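Local coordinates for protein D-glycerate 2-kinase (Thermotoga maritima, PDB 2B8N) that catalyses the ATP-dependent phosphorylation of D-glycerate to 2-phosphoglycerate, a step in the degradation of serine, at residues A[23-28]-A[275-280]. Residues are numbered along the deposited sequence; the frame is centred on the assembly and turned at random.
Sequences AIEIVK and KEKGFN
Lys277 reaches from the end of one helix to Glu25 and Ile26 on the flank of another, the CE-NZ end of its side chain making the closest contacts, to Glu25 OE1 and Ile26 CG1. The charged part is a long salt bridge, with Lys277 NZ 3.7 Å from Glu25 OE1. The two side chains cross at about a right angle, and Lys277 CE lies 3.9 Å from the same Glu25 OE1. At this separation, with Glu25 exposed, the attraction is probably modest.

The buried Ile26 adds a loose van der Waals contact, its CG1 lying 4.1 Å from the ammonium Lys277 NZ. Ile26 and Lys277 run past each other in opposite directions. With Ile26 CG1 anti to the carbonyl carbon (chi1 -68°), this branch is turned to the lysine end. The Lys277 side chain spans more than half of the 9.4 Å between Ile26 CA and Lys277 CA.

A Schellman motif ends helix 263-276: Gly278, at positive phi (96°), is its C-prime residue, with Phe279 N bonded to Ala274 O and Gly278 N to Lys275 O at 3.0 Å. Beyond this turn, Phe279 packs on Leu19 and Leu22 of helix 17-32 and on Leu427, while Asn280 begins edge strand 280-285, paired with strand 317-323. Helix 17-32 in turn rests Ala23 and Val27 on strands 355-361 and 422-428 of the same mixed sheet.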
ATOM      1  N   ALA A  23     -12.054 -10.022  17.878  1.00 30.34           N
ATOM      2  CA  ALA A  23     -11.139 -10.026  16.738  1.00 29.67           C
ATOM      3  C   ALA A  23     -11.364  -8.826  15.800  1.00 29.89           C
ATOM      4  O   ALA A  23     -10.395  -8.306  15.249  1.00 30.91           O
ATOM      5  CB  ALA A  23     -11.230 -11.318  15.983  1.00 29.14           C
ATOM      6  N   ILE A  24     -12.620  -8.395  15.620  1.00 29.06           N
ATOM      7  CA  ILE A  24     -12.927  -7.211  14.810  1.00 28.88           C
ATOM      8  C   ILE A  24     -12.290  -5.967  15.453  1.00 30.22           C
ATOM      9  O   ILE A  24     -11.685  -5.145  14.767  1.00 29.78           O
ATOM     10  CB  ILE A  24     -14.486  -7.017  14.614  1.00 30.27           C
ATOM     11  CG1 ILE A  24     -15.023  -8.000  13.565  1.00 31.90           C
ATOM     12  CG2 ILE A  24     -14.844  -5.593  14.181  1.00 25.94           C
ATOM     13  CD1 ILE A  24     -16.520  -8.231  13.650  1.00 27.62           C
ATOM     14  N   GLU A  25     -12.430  -5.826  16.772  1.00 31.52           N
ATOM     15  CA  GLU A  25     -11.832  -4.679  17.451  1.00 32.13           C
ATOM     16  C   GLU A  25     -10.314  -4.697  17.258  1.00 30.22           C
ATOM     17  O   GLU A  25      -9.747  -3.688  16.897  1.00 32.20           O
ATOM     18  CB  GLU A  25     -12.193  -4.602  18.939  1.00 32.11           C
ATOM     19  CG  GLU A  25     -12.272  -3.165  19.407  1.00 36.28           C
ATOM     20  CD  GLU A  25     -11.870  -2.974  20.839  1.00 42.35           C
ATOM     21  OE1 GLU A  25     -11.931  -3.954  21.616  1.00 49.28           O
ATOM     22  OE2 GLU A  25     -11.487  -1.828  21.178  1.00 48.42           O
ATOM     23  N   ILE A  26      -9.670  -5.845  17.457  1.00 28.40           N
ATOM     24  CA  ILE A  26      -8.200  -5.934  17.285  1.00 28.88           C
ATOM     25  C   ILE A  26      -7.746  -5.521  15.876  1.00 29.83           C
ATOM     26  O   ILE A  26      -6.753  -4.774  15.723  1.00 29.52           O
ATOM     27  CB  ILE A  26      -7.654  -7.352  17.576  1.00 27.93           C
ATOM     28  CG1 ILE A  26      -7.798  -7.681  19.060  1.00 24.52           C
ATOM     29  CG2 ILE A  26      -6.196  -7.452  17.162  1.00 29.55           C
ATOM     30  CD1 ILE A  26      -7.817  -9.146  19.327  1.00 24.31           C
ATOM     31  N   VAL A  27      -8.472  -6.019  14.864  1.00 29.24           N
ATOM     32  CA  VAL A  27      -8.249  -5.626  13.479  1.00 27.83           C
ATOM     33  C   VAL A  27      -8.492  -4.137  13.296  1.00 28.89           C
ATOM     34  O   VAL A  27      -7.629  -3.475  12.751  1.00 30.57           O
ATOM     35  CB  VAL A  27      -9.084  -6.473  12.503  1.00 28.06           C
ATOM     36  CG1 VAL A  27      -9.009  -5.920  11.097  1.00 28.72           C
ATOM     37  CG2 VAL A  27      -8.601  -7.945  12.535  1.00 26.93           C
ATOM     38  N   LYS A  28      -9.610  -3.597  13.794  1.00 28.96           N
ATOM     39  CA  LYS A  28      -9.895  -2.148  13.637  1.00 29.95           C
ATOM     40  C   LYS A  28      -8.830  -1.258  14.303  1.00 28.94           C
ATOM     41  O   LYS A  28      -8.290  -0.352  13.677  1.00 30.10           O
ATOM     42  CB  LYS A  28     -11.297  -1.767  14.156  1.00 30.71           C
ATOM     43  CG  LYS A  28     -12.437  -1.929  13.122  1.00 33.65           C
ATOM     44  CD  LYS A  28     -13.792  -1.369  13.657  1.00 34.04           C
ATOM     45  CE  LYS A  28     -14.982  -1.530  12.671  1.00 38.60           C
ATOM     46  NZ  LYS A  28     -15.162  -2.914  12.078  1.00 34.97           N
ATOM     47  N   LYS A 275      -1.990  -9.481  23.039  1.00 26.99           N
ATOM     48  CA  LYS A 275      -1.394  -9.735  24.364  1.00 28.03           C
ATOM     49  C   LYS A 275      -2.140  -8.986  25.449  1.00 27.62           C
ATOM     50  O   LYS A 275      -2.412  -9.538  26.493  1.00 28.89           O
ATOM     51  CB  LYS A 275       0.077  -9.365  24.420  1.00 27.96           C
ATOM     52  CG  LYS A 275       0.962 -10.337  23.699  1.00 34.68           C
ATOM     53  CD  LYS A 275       2.432  -9.957  23.840  1.00 36.20           C
ATOM     54  CE  LYS A 275       3.296 -11.060  23.207  1.00 43.04           C
ATOM     55  NZ  LYS A 275       4.739 -10.657  23.071  1.00 45.97           N
ATOM     56  N   GLU A 276      -2.496  -7.735  25.171  1.00 28.41           N
ATOM     57  CA  GLU A 276      -3.192  -6.855  26.115  1.00 29.06           C
ATOM     58  C   GLU A 276      -4.559  -7.412  26.518  1.00 28.17           C
ATOM     59  O   GLU A 276      -5.119  -7.003  27.533  1.00 28.86           O
ATOM     60  CB  GLU A 276      -3.364  -5.478  25.458  1.00 29.44           C
ATOM     61  CG  GLU A 276      -3.560  -4.289  26.379  1.00 35.08           C
ATOM     62  CD  GLU A 276      -3.108  -2.981  25.715  1.00 36.11           C
ATOM     63  OE1 GLU A 276      -1.921  -2.884  25.309  1.00 48.97           O
ATOM     64  OE2 GLU A 276      -3.937  -2.053  25.596  1.00 44.39           O
ATOM     65  N   LYS A 277      -5.091  -8.344  25.726  1.00 28.45           N
ATOM     66  CA  LYS A 277      -6.384  -8.954  26.006  1.00 29.44           C
ATOM     67  C   LYS A 277      -6.268 -10.370  26.557  1.00 29.26           C
ATOM     68  O   LYS A 277      -7.275 -11.045  26.659  1.00 30.59           O
ATOM     69  CB  LYS A 277      -7.253  -8.979  24.736  1.00 30.74           C
ATOM     70  CG  LYS A 277      -7.409  -7.606  24.064  1.00 36.61           C
ATOM     71  CD  LYS A 277      -8.855  -7.259  23.725  1.00 39.27           C
ATOM     72  CE  LYS A 277      -9.087  -5.740  23.540  1.00 42.20           C
ATOM     73  NZ  LYS A 277      -8.510  -5.181  22.267  1.00 42.65           N
ATOM     74  N   GLY A 278      -5.063 -10.830  26.900  1.00 28.15           N
ATOM     75  CA  GLY A 278      -4.876 -12.155  27.505  1.00 27.28           C
ATOM     76  C   GLY A 278      -4.510 -13.281  26.549  1.00 28.21           C
ATOM     77  O   GLY A 278      -4.544 -14.449  26.930  1.00 30.08           O
ATOM     78  N   PHE A 279      -4.135 -12.948  25.316  1.00 28.15           N
ATOM     79  CA  PHE A 279      -3.793 -13.969  24.318  1.00 27.82           C
ATOM     80  C   PHE A 279      -2.306 -14.237  24.240  1.00 28.31           C
ATOM     81  O   PHE A 279      -1.504 -13.315  24.300  1.00 31.79           O
ATOM     82  CB  PHE A 279      -4.269 -13.564  22.915  1.00 28.64           C
ATOM     83  CG  PHE A 279      -5.745 -13.707  22.725  1.00 28.69           C
ATOM     84  CD1 PHE A 279      -6.312 -14.971  22.588  1.00 27.73           C
ATOM     85  CD2 PHE A 279      -6.569 -12.591  22.710  1.00 27.55           C
ATOM     86  CE1 PHE A 279      -7.686 -15.124  22.440  1.00 29.73           C
ATOM     87  CE2 PHE A 279      -7.955 -12.729  22.574  1.00 29.10           C
ATOM     88  CZ  PHE A 279      -8.514 -13.994  22.439  1.00 30.02           C
ATOM     89  N   ASN A 280      -1.939 -15.501  24.100  1.00 26.40           N
ATOM     90  CA  ASN A 280      -0.605 -15.837  23.676  1.00 27.12           C
ATOM     91  C   ASN A 280      -0.574 -15.472  22.187  1.00 26.84           C
ATOM     92  O   ASN A 280      -1.301 -16.083  21.398  1.00 26.92           O
ATOM     93  CB  ASN A 280      -0.317 -17.336  23.864  1.00 27.33           C
ATOM     94  CG  ASN A 280      -0.429 -17.791  25.312  1.00 28.74           C
ATOM     95  OD1 ASN A 280       0.077 -17.135  26.243  1.00 29.46           O
ATOM     96  ND2 ASN A 280      -1.087 -18.933  25.509  1.00 25.20           N
TER